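PDB 6QE7: anti-sigma-I factor RsgI3 from Clostridium thermocellum, which probably holds the sigma factor SigI3 inactive and, through the extracellular tandem PA14 domains present here, binds pectin and related plant cell-wall polysaccharides. Local coordinates for residues A[51-56]-A[104-109]; A[58-63]-A[126-131]; A[196-201]-A[256-261]; A[207-212]-A[243-248]. All blocks are in the same frame, centred on the assembly; numbering follows the deposited sequence.

Contact 1. Residues A[51-56]-A[104-109]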
loop_
_atom_site.group_PDB
_atom_site.type_symbol
_atom_site.label_atom_id
_atom_site.label_comp_id
_atom_site.label_asym_id
_atom_site.label_seq_id
_atom_site.Cartn_x
_atom_site.Cartn_y
_atom_site.Cartn_z
ATOM N N THR A 51 -16.298 -0.035 -6.573
ATOM C CA THR A 51 -16.725 -1.241 -7.318
ATOM C C THR A 51 -18.223 -1.529 -7.148
ATOM O O THR A 51 -18.816 -1.200 -6.120
ATOM C CB THR A 51 -15.948 -2.463 -6.880
ATOM O OG1 THR A 51 -16.321 -2.705 -5.531
ATOM C CG2 THR A 51 -14.448 -2.319 -7.089
ATOM N N GLY A 52 -18.841 -2.005 -8.221
ATOM C CA GLY A 52 -20.207 -2.522 -8.221
ATOM C C GLY A 52 -20.584 -2.881 -9.630
ATOM O O GLY A 52 -19.687 -3.416 -10.376
ATOM N N LYS A 53 -21.804 -2.503 -9.989
ATOM C CA LYS A 53 -22.393 -2.768 -11.327
ATOM C C LYS A 53 -23.072 -1.502 -11.777
ATOM O O LYS A 53 -23.653 -0.766 -10.912
ATOM C CB LYS A 53 -23.340 -3.965 -11.221
ATOM C CG LYS A 53 -22.628 -5.275 -10.938
ATOM C CD LYS A 53 -23.600 -6.352 -10.524
ATOM C CE LYS A 53 -23.023 -7.741 -10.439
ATOM N NZ LYS A 53 -22.034 -7.975 -11.513
ATOM N N VAL A 54 -22.922 -1.185 -13.046
ATOM C CA VAL A 54 -23.640 -0.083 -13.717
ATOM C C VAL A 54 -24.683 -0.730 -14.653
ATOM O O VAL A 54 -24.411 -1.880 -15.124
ATOM C CB VAL A 54 -22.676 0.864 -14.427
ATOM C CG1 VAL A 54 -21.863 0.173 -15.516
ATOM C CG2 VAL A 54 -23.370 2.070 -15.003
ATOM N N GLU A 55 -25.859 -0.079 -14.809
ATOM C CA GLU A 55 -27.017 -0.558 -15.634
ATOM C C GLU A 55 -27.423 0.520 -16.621
ATOM O O GLU A 55 -28.056 1.510 -16.276
ATOM C CB GLU A 55 -28.180 -0.992 -14.775
ATOM C CG GLU A 55 -29.487 -1.140 -15.535
ATOM C CD GLU A 55 -30.521 -1.932 -14.756
ATOM O OE1 GLU A 55 -30.112 -2.619 -13.774
ATOM O OE2 GLU A 55 -31.730 -1.863 -15.122
ATOM N N PRO A 56 -26.986 0.446 -17.887
ATOM C CA PRO A 56 -27.382 1.472 -18.829
ATOM C C PRO A 56 -28.913 1.421 -19.052
ATOM O O PRO A 56 -29.569 0.386 -18.799
ATOM C CB PRO A 56 -26.607 1.112 -20.104
ATOM C CG PRO A 56 -26.399 -0.371 -19.959
ATOM C CD PRO A 56 -26.196 -0.641 -18.496
ATOM N N LYS A 104 -26.791 -5.449 -16.048
ATOM C CA LYS A 104 -25.833 -4.978 -15.002
ATOM C C LYS A 104 -24.387 -5.426 -15.339
ATOM O O LYS A 104 -24.117 -6.649 -15.405
ATOM C CB LYS A 104 -26.219 -5.559 -13.647
ATOM C CG LYS A 104 -27.417 -4.900 -12.946
ATOM C CD LYS A 104 -27.751 -5.601 -11.644
ATOM C CE LYS A 104 -29.061 -5.207 -10.998
ATOM N NZ LYS A 104 -29.950 -4.471 -11.934
ATOM N N TYR A 105 -23.491 -4.464 -15.526
ATOM C CA TYR A 105 -22.082 -4.701 -15.940
ATOM C C TYR A 105 -21.168 -4.375 -14.745
ATOM O O TYR A 105 -21.402 -3.333 -14.072
ATOM C CB TYR A 105 -21.782 -3.875 -17.193
ATOM C CG TYR A 105 -22.547 -4.241 -18.447
ATOM C CD1 TYR A 105 -22.181 -5.310 -19.263
ATOM C CD2 TYR A 105 -23.638 -3.493 -18.852
ATOM C CE1 TYR A 105 -22.887 -5.629 -20.424
ATOM C CE2 TYR A 105 -24.338 -3.792 -20.005
ATOM C CZ TYR A 105 -23.987 -4.871 -20.808
ATOM O OH TYR A 105 -24.710 -5.096 -21.982
ATOM N N ASP A 106 -20.145 -5.189 -14.469
ATOM C CA ASP A 106 -19.050 -4.815 -13.516
ATOM C C ASP A 106 -18.480 -3.440 -13.895
ATOM O O ASP A 106 -18.369 -3.085 -15.056
ATOM C CB ASP A 106 -17.917 -5.830 -13.448
ATOM C CG ASP A 106 -18.356 -7.135 -12.836
ATOM O OD1 ASP A 106 -19.375 -7.140 -12.140
ATOM O OD2 ASP A 106 -17.676 -8.133 -13.059
ATOM N N ILE A 107 -18.314 -2.601 -12.897
ATOM C CA ILE A 107 -17.589 -1.329 -13.013
ATOM C C ILE A 107 -16.607 -1.226 -11.825
ATOM O O ILE A 107 -16.862 -1.732 -10.737
ATOM C CB ILE A 107 -18.574 -0.173 -13.156
ATOM C CG1 ILE A 107 -17.814 1.114 -13.447
ATOM C CG2 ILE A 107 -19.430 -0.047 -11.902
ATOM C CD1 ILE A 107 -18.631 2.172 -14.134
ATOM N N LYS A 108 -15.387 -0.796 -12.132
ATOM C CA LYS A 108 -14.376 -0.536 -11.122
ATOM C C LYS A 108 -13.650 0.718 -11.555
ATOM O O LYS A 108 -13.215 0.812 -12.697
ATOM C CB LYS A 108 -13.405 -1.706 -11.000
ATOM C CG LYS A 108 -12.175 -1.355 -10.158
ATOM C CD LYS A 108 -11.386 -2.587 -9.805
ATOM C CE LYS A 108 -10.925 -3.370 -11.043
ATOM N NZ LYS A 108 -10.051 -4.496 -10.638
ATOM N N MET A 109 -13.614 1.688 -10.659
ATOM C CA MET A 109 -12.882 2.911 -10.884
ATOM C C MET A 109 -11.903 3.051 -9.731
ATOM O O MET A 109 -12.341 3.059 -8.586
ATOM C CB MET A 109 -13.837 4.100 -10.970
ATOM C CG MET A 109 -13.100 5.385 -11.054
ATOM S SD MET A 109 -14.239 6.744 -11.555
ATOM C CE MET A 109 -13.210 8.194 -11.312
HETATM O O HOH W 1 -18.406 -5.841 -9.618
#
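Lys53 and Asp106 run side by side and point the same way from neighbouring antiparallel strands, and Lys53 NZ closes a salt bridge on Asp106 OD1 at 2.9 Å, nearly along the carboxylate C-O bond. The lysine suits this place because its chain is long: it stays extended as far as CE and bends at its last torsion (chi4 -37°), which turns the ammonium back to the shorter acid. Glu55 and Lys104 instead cross at a slant, and Glu55 OE1 takes Lys104 NZ at 2.6 Å. A water bonded to Gly52 O also reaches Asp106 OD1 weakly.

Val54, Tyr105 and Ile107 share one face, turned to the facing sheet. Val54 CG1 meets Ile107 CD1 at 4.0 Å, while Pro56 CD comes to the edge of the Tyr105 ring, 3.8 Å from Tyr105 CD2. Paired backbone bonds join Gly52 with Ile107 and Val54 with Tyr105. Gly52, where the chain turns a corner, adds no bulk beside Ile107 CG2.

Within the first PA14 domain, strand 105-113 is flanked beyond this contact by strand 72-76, and strand 53-54 by strand 139-141. Against this face, Val54 rests on Trp124 and Ile107 on Leu122, both of strand 119-125 in the facing sheet.

Contact 2. Residues A[58-63]-A[126-131]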
loop_
_atom_site.group_PDB
_atom_site.type_symbol
_atom_site.label_atom_id
_atom_site.label_comp_id
_atom_site.label_asym_id
_atom_site.label_seq_id
_atom_site.Cartn_x
_atom_site.Cartn_y
_atom_site.Cartn_z
ATOM N N TYR A 58 -30.275 2.384 -22.110
ATOM C CA TYR A 58 -30.392 2.163 -23.575
ATOM C C TYR A 58 -29.374 1.131 -24.102
ATOM O O TYR A 58 -28.275 1.007 -23.518
ATOM C CB TYR A 58 -30.184 3.509 -24.235
ATOM C CG TYR A 58 -30.966 4.646 -23.620
ATOM C CD1 TYR A 58 -32.354 4.678 -23.618
ATOM C CD2 TYR A 58 -30.300 5.729 -23.069
ATOM C CE1 TYR A 58 -33.050 5.745 -23.065
ATOM C CE2 TYR A 58 -30.980 6.818 -22.550
ATOM C CZ TYR A 58 -32.363 6.823 -22.546
ATOM O OH TYR A 58 -32.978 7.910 -21.992
ATOM N N SER A 59 -29.715 0.339 -25.141
ATOM C CA SER A 59 -28.743 -0.536 -25.877
ATOM C C SER A 59 -28.020 0.354 -26.901
ATOM O O SER A 59 -28.596 0.608 -27.967
ATOM C CB SER A 59 -29.387 -1.700 -26.554
ATOM O OG SER A 59 -29.956 -2.573 -25.594
ATOM N N GLU A 60 -26.844 0.893 -26.570
ATOM C CA GLU A 60 -26.170 1.933 -27.407
ATOM C C GLU A 60 -24.651 1.934 -27.193
ATOM O O GLU A 60 -24.145 1.199 -26.316
ATOM C CB GLU A 60 -26.685 3.350 -27.120
ATOM C CG GLU A 60 -28.190 3.422 -27.121
ATOM C CD GLU A 60 -28.814 4.797 -27.151
ATOM O OE1 GLU A 60 -28.111 5.865 -27.032
ATOM O OE2 GLU A 60 -30.030 4.794 -27.360
ATOM N N THR A 61 -23.985 2.777 -27.964
ATOM C CA THR A 61 -22.562 3.105 -27.787
ATOM C C THR A 61 -22.463 4.103 -26.621
ATOM O O THR A 61 -22.634 5.362 -26.821
ATOM C CB THR A 61 -21.935 3.485 -29.140
ATOM O OG1 THR A 61 -21.988 2.296 -29.953
ATOM C CG2 THR A 61 -20.501 3.954 -28.997
ATOM N N TYR A 62 -22.058 3.607 -25.455
ATOM C CA TYR A 62 -21.819 4.536 -24.324
ATOM C C TYR A 62 -20.411 5.077 -24.416
ATOM O O TYR A 62 -19.476 4.368 -24.815
ATOM C CB TYR A 62 -22.104 3.872 -22.987
ATOM C CG TYR A 62 -23.565 3.828 -22.637
ATOM C CD1 TYR A 62 -24.363 2.753 -23.011
ATOM C CD2 TYR A 62 -24.151 4.885 -21.949
ATOM C CE1 TYR A 62 -25.704 2.718 -22.671
ATOM C CE2 TYR A 62 -25.496 4.883 -21.647
ATOM C CZ TYR A 62 -26.265 3.783 -21.981
ATOM O OH TYR A 62 -27.582 3.774 -21.651
ATOM N N THR A 63 -20.274 6.347 -24.070
ATOM C CA THR A 63 -19.000 6.993 -23.703
ATOM C C THR A 63 -19.003 7.090 -22.172
ATOM O O THR A 63 -20.008 7.597 -21.626
ATOM C CB THR A 63 -18.820 8.317 -24.454
ATOM O OG1 THR A 63 -18.964 8.045 -25.851
ATOM C CG2 THR A 63 -17.503 9.024 -24.154
ATOM N N SER A 126 -24.558 8.822 -24.432
ATOM C CA SER A 126 -24.892 7.983 -25.624
ATOM C C SER A 126 -25.841 8.746 -26.565
ATOM O O SER A 126 -26.056 10.001 -26.356
ATOM C CB SER A 126 -25.458 6.608 -25.251
ATOM O OG SER A 126 -26.579 6.675 -24.422
ATOM N N LYS A 127 -26.358 8.054 -27.580
ATOM C CA LYS A 127 -27.204 8.716 -28.586
ATOM C C LYS A 127 -28.320 9.411 -27.800
ATOM O O LYS A 127 -28.398 10.613 -27.914
ATOM C CB LYS A 127 -27.723 7.700 -29.589
ATOM C CG LYS A 127 -28.229 8.374 -30.848
ATOM C CD LYS A 127 -28.507 7.401 -31.968
ATOM C CE LYS A 127 -29.457 6.297 -31.560
ATOM N NZ LYS A 127 -29.201 5.092 -32.368
ATOM N N SER A 128 -29.074 8.644 -26.999
ATOM C CA SER A 128 -30.214 9.038 -26.116
ATOM C C SER A 128 -29.827 9.491 -24.678
ATOM O O SER A 128 -30.672 10.121 -24.003
ATOM C CB SER A 128 -31.167 7.891 -26.009
ATOM O OG SER A 128 -31.051 7.085 -27.142
ATOM N N GLN A 129 -28.644 9.182 -24.150
ATOM C CA GLN A 129 -28.273 9.656 -22.782
ATOM C C GLN A 129 -27.463 10.933 -22.885
ATOM O O GLN A 129 -26.279 10.915 -23.293
ATOM C CB GLN A 129 -27.516 8.610 -22.000
ATOM C CG GLN A 129 -27.126 9.118 -20.632
ATOM C CD GLN A 129 -28.341 9.270 -19.770
ATOM O OE1 GLN A 129 -29.038 8.301 -19.474
ATOM N NE2 GLN A 129 -28.588 10.506 -19.373
ATOM N N GLN A 130 -28.084 12.021 -22.490
ATOM C CA GLN A 130 -27.401 13.306 -22.354
ATOM C C GLN A 130 -26.314 13.134 -21.303
ATOM O O GLN A 130 -26.515 12.394 -20.328
ATOM C CB GLN A 130 -28.372 14.411 -21.963
ATOM C CG GLN A 130 -27.759 15.808 -22.043
ATOM C CD GLN A 130 -28.713 16.810 -21.431
ATOM O OE1 GLN A 130 -29.712 16.435 -20.817
ATOM N NE2 GLN A 130 -28.410 18.089 -21.580
ATOM N N LYS A 131 -25.199 13.795 -21.548
ATOM C CA LYS A 131 -24.000 13.578 -20.744
ATOM C C LYS A 131 -24.394 13.954 -19.332
ATOM O O LYS A 131 -24.772 15.098 -19.168
ATOM C CB LYS A 131 -22.856 14.447 -21.245
ATOM C CG LYS A 131 -21.522 14.117 -20.611
ATOM C CD LYS A 131 -20.483 15.157 -20.909
ATOM C CE LYS A 131 -19.111 14.799 -20.384
ATOM N NZ LYS A 131 -18.078 15.769 -20.838
HETATM O O HOH W 2 -30.568 3.682 -30.266
HETATM O O HOH W 3 -28.000 5.330 -19.500
#
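Hydrogen bonds from Ser126 and Ser128 converge on the carboxylate of Glu60, which reaches from strand 60-69 into the loop 126-131. Ser128 grips both oxygens: its backbone N gives a nearly straight bond to Glu60 OE1 (2.9 Å, 171°), and its OG donates to Glu60 OE2 at 2.5 Å. Each Glu60 oxygen offers its syn lone pair, so Ser128 alone spans the carboxylate. Ser126 OG adds a third bond to Glu60 OE1, 3.1 Å long, from above the carboxylate plane. That hydroxyl also accepts from Gln129 N, an ST motif within the loop; Ser126 OG sits between its backbone N and carbonyl carbon (chi1 56°), within reach of both partners.

Carbon-to-ring contacts form a second group. Ser128 CB lies over the centre of the Tyr58 ring, 3.7 Å from the centroid, and Ser126 CB lies over a face of Tyr62, 4.1 Å from its centroid. These are CH-pi contacts, and serine suits them because its CB can lie on the ring while its OG turns to Glu60.

Waters supply a third group. One joins Glu60 OE2 to Lys127 NZ, and another links Tyr62 OH with Gln129 OE1, which has a direct partner in Arg57.

With three protein donors and a lysine nearby, Glu60 is probably held as a carboxylate, its negative charge stabilised by two hydroxyls and an amide N-H, and the same three bonds tie the loop to strand 60-69.

Contact 3. Residues A[196-201]-A[256-261]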
loop_
_atom_site.group_PDB
_atom_site.type_symbol
_atom_site.label_atom_id
_atom_site.label_comp_id
_atom_site.label_asym_id
_atom_site.label_seq_id
_atom_site.Cartn_x
_atom_site.Cartn_y
_atom_site.Cartn_z
ATOM N N VAL A 196 17.189 -14.996 11.657
ATOM C CA VAL A 196 15.801 -14.456 11.563
ATOM C C VAL A 196 15.623 -13.836 10.177
ATOM O O VAL A 196 16.584 -13.257 9.684
ATOM C CB VAL A 196 15.533 -13.389 12.641
ATOM C CG1 VAL A 196 14.053 -13.139 12.833
ATOM C CG2 VAL A 196 16.189 -13.768 13.958
ATOM N N ARG A 197 14.436 -13.995 9.601
ATOM C CA ARG A 197 13.994 -13.270 8.379
ATOM C C ARG A 197 12.701 -12.511 8.716
ATOM O O ARG A 197 11.790 -13.125 9.203
ATOM C CB ARG A 197 13.726 -14.183 7.185
ATOM C CG ARG A 197 13.144 -13.401 6.014
ATOM C CD ARG A 197 12.924 -14.192 4.748
ATOM N NE ARG A 197 14.110 -14.947 4.351
ATOM C CZ ARG A 197 14.236 -16.249 4.545
ATOM N NH1 ARG A 197 13.274 -16.939 5.130
ATOM N NH2 ARG A 197 15.308 -16.858 4.117
ATOM N N TRP A 198 12.728 -11.194 8.570
ATOM C CA TRP A 198 11.584 -10.265 8.590
ATOM C C TRP A 198 11.249 -9.922 7.143
ATOM O O TRP A 198 12.153 -9.542 6.391
ATOM C CB TRP A 198 11.938 -9.003 9.357
ATOM C CG TRP A 198 12.205 -9.216 10.823
ATOM C CD1 TRP A 198 11.277 -9.223 11.833
ATOM C CD2 TRP A 198 13.493 -9.338 11.460
ATOM N NE1 TRP A 198 11.901 -9.420 13.043
ATOM C CE2 TRP A 198 13.259 -9.488 12.843
ATOM C CE3 TRP A 198 14.812 -9.396 10.997
ATOM C CZ2 TRP A 198 14.304 -9.673 13.753
ATOM C CZ3 TRP A 198 15.836 -9.607 11.888
ATOM C CH2 TRP A 198 15.589 -9.696 13.249
ATOM N N VAL A 199 9.996 -10.122 6.783
ATOM C CA VAL A 199 9.434 -9.697 5.480
ATOM C C VAL A 199 8.217 -8.829 5.735
ATOM O O VAL A 199 7.447 -9.164 6.647
ATOM C CB VAL A 199 9.050 -10.930 4.646
ATOM C CG1 VAL A 199 8.416 -10.496 3.301
ATOM C CG2 VAL A 199 10.282 -11.762 4.393
ATOM N N GLY A 200 7.991 -7.866 4.840
ATOM C CA GLY A 200 6.737 -7.139 4.750
ATOM C C GLY A 200 6.848 -5.927 3.857
ATOM O O GLY A 200 7.419 -6.031 2.774
ATOM N N LYS A 201 6.249 -4.851 4.338
ATOM C CA LYS A 201 6.105 -3.580 3.650
ATOM C C LYS A 201 6.489 -2.496 4.632
ATOM O O LYS A 201 6.217 -2.649 5.846
ATOM C CB LYS A 201 4.669 -3.253 3.183
ATOM C CG LYS A 201 3.916 -4.303 2.404
ATOM C CD LYS A 201 4.392 -4.442 0.992
ATOM C CE LYS A 201 3.616 -5.447 0.172
ATOM N NZ LYS A 201 3.862 -5.171 -1.269
ATOM N N ILE A 256 10.027 -4.963 2.033
ATOM C CA ILE A 256 11.210 -4.932 2.914
ATOM C C ILE A 256 11.499 -6.397 3.294
ATOM O O ILE A 256 10.553 -7.114 3.636
ATOM C CB ILE A 256 11.012 -4.019 4.141
ATOM C CG1 ILE A 256 12.236 -4.101 5.073
ATOM C CG2 ILE A 256 9.722 -4.333 4.902
ATOM C CD1 ILE A 256 12.287 -3.127 6.240
ATOM N N LYS A 257 12.767 -6.779 3.229
ATOM C CA LYS A 257 13.312 -8.046 3.777
ATOM C C LYS A 257 14.553 -7.683 4.574
ATOM O O LYS A 257 15.393 -6.852 4.095
ATOM C CB LYS A 257 13.538 -9.078 2.677
ATOM C CG LYS A 257 14.002 -10.446 3.202
ATOM C CD LYS A 257 13.865 -11.594 2.168
ATOM C CE LYS A 257 14.666 -11.313 0.918
ATOM N NZ LYS A 257 14.674 -12.474 -0.017
ATOM N N VAL A 258 14.611 -8.218 5.792
ATOM C CA VAL A 258 15.774 -8.123 6.689
ATOM C C VAL A 258 16.101 -9.556 7.140
ATOM O O VAL A 258 15.177 -10.314 7.591
ATOM C CB VAL A 258 15.549 -7.167 7.888
ATOM C CG1 VAL A 258 16.768 -7.093 8.825
ATOM C CG2 VAL A 258 15.262 -5.762 7.430
ATOM N N GLU A 259 17.385 -9.900 7.034
ATOM C CA GLU A 259 17.956 -11.201 7.503
ATOM C C GLU A 259 19.086 -10.905 8.519
ATOM O O GLU A 259 19.919 -9.981 8.321
ATOM C CB GLU A 259 18.383 -12.093 6.329
ATOM C CG GLU A 259 17.253 -12.717 5.510
ATOM C CD GLU A 259 17.612 -13.486 4.228
ATOM O OE1 GLU A 259 18.769 -13.407 3.772
ATOM O OE2 GLU A 259 16.703 -14.089 3.646
ATOM N N TYR A 260 19.090 -11.683 9.596
ATOM C CA TYR A 260 20.036 -11.577 10.731
ATOM C C TYR A 260 20.556 -12.984 11.050
ATOM O O TYR A 260 19.781 -13.927 11.171
ATOM C CB TYR A 260 19.356 -11.023 11.991
ATOM C CG TYR A 260 20.257 -10.979 13.199
ATOM C CD1 TYR A 260 21.391 -10.192 13.164
ATOM C CD2 TYR A 260 20.044 -11.727 14.339
ATOM C CE1 TYR A 260 22.264 -10.121 14.229
ATOM C CE2 TYR A 260 20.959 -11.730 15.393
ATOM C CZ TYR A 260 22.069 -10.909 15.352
ATOM O OH TYR A 260 23.006 -10.806 16.360
ATOM N N CYS A 261 21.845 -13.103 11.269
ATOM C CA CYS A 261 22.405 -14.339 11.829
ATOM C C CYS A 261 23.311 -13.968 13.014
ATOM O O CYS A 261 24.020 -13.002 13.019
ATOM C CB CYS A 261 23.025 -15.189 10.739
ATOM S SG CYS A 261 24.524 -14.497 9.994
#
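Arg197 and Glu259 face each other as a non-hydrogen-bonded pair and point the same way from their antiparallel strands. Arg197 leaves the backbone with CG anti to N, stays extended, then bends at chi3 (-51°) and brings its guanidinium edge to the acid. Arg197 NE donates to Glu259 OE2 at 2.8 Å, on the anti lone pair, and NH2 adds a weak bond to the same oxygen; the two planar groups are turned 64° apart. Arginine suits the place because NH1 is left to reach Glu157 and Tyr159. Arg197 CD lies 3.8 Å from Lys257 CD, where the two aliphatic stems cross.

On the reverse face Trp198 carries the packing. With CG beside the backbone N (chi1 -65°), the edge of its six-membered ring reaches the neighbouring strand: CE3 touches Val258 CG1 at 3.7 Å and CZ3 touches Tyr260 CB at 3.8 Å. Trp198 NE1 is satisfied by Asp173. Gly200 faces Ile256, whose CG2 comes within 3.4 Å of Gly200 C.

Six backbone hydrogen bonds pair Val196, Trp198 and Gly200 with Tyr260, Val258 and Ile256. In the second PA14 domain these strands occupy the interior of a sheet, between strands 154-159 and 219-224, while strand 268-274 of the facing sheet covers Trp198, Ile256, Val258 and Tyr260 through Ile269 and Leu271.

Contact 4. Residues A[207-212]-A[243-248]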
loop_
_atom_site.group_PDB
_atom_site.type_symbol
_atom_site.label_atom_id
_atom_site.label_comp_id
_atom_site.label_asym_id
_atom_site.label_seq_id
_atom_site.Cartn_x
_atom_site.Cartn_y
_atom_site.Cartn_z
ATOM N N THR A 207 9.277 11.978 0.542
ATOM C CA THR A 207 9.800 11.646 -0.796
ATOM C C THR A 207 11.244 12.158 -0.827
ATOM O O THR A 207 11.403 13.360 -0.773
ATOM C CB THR A 207 8.868 12.218 -1.882
ATOM O OG1 THR A 207 7.652 11.521 -1.733
ATOM C CG2 THR A 207 9.301 11.983 -3.310
ATOM N N GLU A 208 12.256 11.279 -0.886
ATOM C CA GLU A 208 13.698 11.637 -0.964
ATOM C C GLU A 208 14.596 10.410 -0.722
ATOM O O GLU A 208 14.080 9.239 -0.633
ATOM C CB GLU A 208 14.089 12.669 0.094
ATOM C CG GLU A 208 13.674 12.332 1.498
ATOM C CD GLU A 208 13.760 13.569 2.415
ATOM O OE1 GLU A 208 13.538 14.673 1.911
ATOM O OE2 GLU A 208 13.931 13.405 3.640
ATOM N N GLU A 209 15.894 10.654 -0.613
ATOM C CA GLU A 209 16.847 9.539 -0.518
ATOM C C GLU A 209 16.848 9.136 0.950
ATOM O O GLU A 209 17.108 9.981 1.799
ATOM C CB GLU A 209 18.224 9.877 -1.093
ATOM C CG GLU A 209 19.153 8.679 -1.039
ATOM C CD GLU A 209 20.509 8.858 -1.713
ATOM O OE1 GLU A 209 21.321 9.770 -1.353
ATOM O OE2 GLU A 209 20.779 8.027 -2.582
ATOM N N TYR A 210 16.469 7.891 1.231
ATOM C CA TYR A 210 16.550 7.397 2.613
ATOM C C TYR A 210 17.883 6.701 2.777
ATOM O O TYR A 210 18.452 6.138 1.775
ATOM C CB TYR A 210 15.339 6.507 2.942
ATOM C CG TYR A 210 14.162 7.277 3.463
ATOM C CD1 TYR A 210 13.389 8.094 2.635
ATOM C CD2 TYR A 210 13.858 7.253 4.794
ATOM C CE1 TYR A 210 12.367 8.882 3.142
ATOM C CE2 TYR A 210 12.810 7.986 5.300
ATOM C CZ TYR A 210 12.063 8.816 4.481
ATOM O OH TYR A 210 11.025 9.534 5.031
ATOM N N THR A 211 18.273 6.582 4.028
ATOM C CA THR A 211 19.411 5.756 4.470
ATOM C C THR A 211 18.879 4.819 5.531
ATOM O O THR A 211 18.271 5.301 6.508
ATOM C CB THR A 211 20.573 6.573 5.040
ATOM O OG1 THR A 211 20.966 7.515 4.059
ATOM C CG2 THR A 211 21.791 5.737 5.388
ATOM N N PHE A 212 19.045 3.530 5.308
ATOM C CA PHE A 212 18.737 2.521 6.352
ATOM C C PHE A 212 20.061 2.186 7.010
ATOM O O PHE A 212 21.102 2.236 6.351
ATOM C CB PHE A 212 17.989 1.308 5.797
ATOM C CG PHE A 212 16.613 1.681 5.317
ATOM C CD1 PHE A 212 16.451 2.269 4.074
ATOM C CD2 PHE A 212 15.510 1.530 6.130
ATOM C CE1 PHE A 212 15.204 2.725 3.663
ATOM C CE2 PHE A 212 14.265 1.944 5.698
ATOM C CZ PHE A 212 14.117 2.547 4.463
ATOM N N SER A 243 25.154 0.816 6.611
ATOM C CA SER A 243 24.164 1.732 6.007
ATOM C C SER A 243 24.103 1.501 4.508
ATOM O O SER A 243 25.063 0.930 3.874
ATOM C CB SER A 243 24.380 3.161 6.391
ATOM O OG SER A 243 25.392 3.780 5.624
ATOM N N GLY A 244 22.954 1.850 3.960
ATOM C CA GLY A 244 22.748 1.815 2.509
ATOM C C GLY A 244 21.613 2.742 2.161
ATOM O O GLY A 244 20.841 3.070 3.070
ATOM N N LYS A 245 21.559 3.202 0.920
ATOM C CA LYS A 245 20.681 4.316 0.509
ATOM C C LYS A 245 19.661 3.827 -0.478
ATOM O O LYS A 245 19.996 2.912 -1.243
ATOM C CB LYS A 245 21.524 5.398 -0.169
ATOM C CG LYS A 245 22.413 6.171 0.788
ATOM C CD LYS A 245 23.477 6.957 0.067
ATOM C CE LYS A 245 23.969 8.162 0.837
ATOM N NZ LYS A 245 25.005 7.807 1.839
ATOM N N ILE A 246 18.474 4.430 -0.493
ATOM C CA ILE A 246 17.506 4.199 -1.597
ATOM C C ILE A 246 16.583 5.424 -1.673
ATOM O O ILE A 246 16.252 5.937 -0.633
ATOM C CB ILE A 246 16.727 2.898 -1.398
ATOM C CG1 ILE A 246 15.787 2.614 -2.586
ATOM C CG2 ILE A 246 15.995 2.923 -0.070
ATOM C CD1 ILE A 246 15.387 1.168 -2.739
ATOM N N GLU A 247 16.205 5.839 -2.876
ATOM C CA GLU A 247 15.182 6.890 -3.143
ATOM C C GLU A 247 13.801 6.264 -2.983
ATOM O O GLU A 247 13.552 5.242 -3.608
ATOM C CB GLU A 247 15.389 7.486 -4.544
ATOM C CG GLU A 247 16.196 8.770 -4.499
ATOM C CD GLU A 247 16.947 9.180 -5.738
ATOM O OE1 GLU A 247 16.567 8.752 -6.820
ATOM O OE2 GLU A 247 17.891 9.986 -5.611
ATOM N N LEU A 248 12.958 6.817 -2.131
ATOM C CA LEU A 248 11.588 6.314 -1.936
ATOM C C LEU A 248 10.611 7.477 -2.009
ATOM O O LEU A 248 10.965 8.628 -1.731
ATOM C CB LEU A 248 11.471 5.611 -0.598
ATOM C CG LEU A 248 12.461 4.475 -0.387
ATOM C CD1 LEU A 248 12.486 4.064 1.070
ATOM C CD2 LEU A 248 12.161 3.267 -1.294
#
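This antiparallel strand pair belongs to the smaller of the two sheets of the second PA14 domain. One face is largely apolar (Tyr210, Phe212, Ile246, Leu248), with Glu208 at its end turned to Arg277 and Ser275; the other is polar. On the first, Phe212 and Leu248 reach toward each other tip to tip: Leu248 CD1 lies in the plane of the ring at its edge, 4.0 Å from Phe212 CE1. Ile246 CG2 meets the same CE1 at 3.8 Å, so the branched aliphatic residues pack against the ring's edge. Phe212 CG lies beside its backbone N (chi1 -66°), which carries the ring toward the partner strand. Tyr210 CB touches Leu248 CD1 at 4.2 Å.

On the polar face, Glu209 slants across Lys245, with Glu209 OE2 3.6 Å from Lys245 CB. Lysine suits this place because its long aliphatic stem can cover Glu209 while the ammonium stays at the surface. Thr211 lies alongside Lys245 and puts CG2 3.8 Å from Ser243 CB. Six backbone bonds tie Glu208, Tyr210 and Phe212 to Leu248, Ile246 and Gly244.

Strand 208-216 is flanked on its other side by strand 268-274, whose Trp273 meets the Tyr210 ring and touches Phe212; Ile224 of strand 219-224, in the facing sheet, covers Phe212, Ile246 and Leu248.

Overall arrangement
Contacts 1 and 2 lie in the first PA14 domain and contacts 3 and 4 in the second, on opposite sides of the chain's centre. Contact 3 is the buried one; the other three are partly buried. Contacts 1 and 3 join strands of the larger sheet of their domains, and each sets a glycine beside an isoleucine and adds salt bridging between the strands: two bridges in contact 1, one in contact 3. Contact 4 belongs to the smaller sheet and has polar neighbours without a salt bridge between its strands. Contact 2 differs most, a loop held by side-chain bonds to one carboxylate. Contacts 1 and 2 touch through Pro56 and Tyr62, whereas contacts 3 and 4 come within about 5 Å at their nearest atoms.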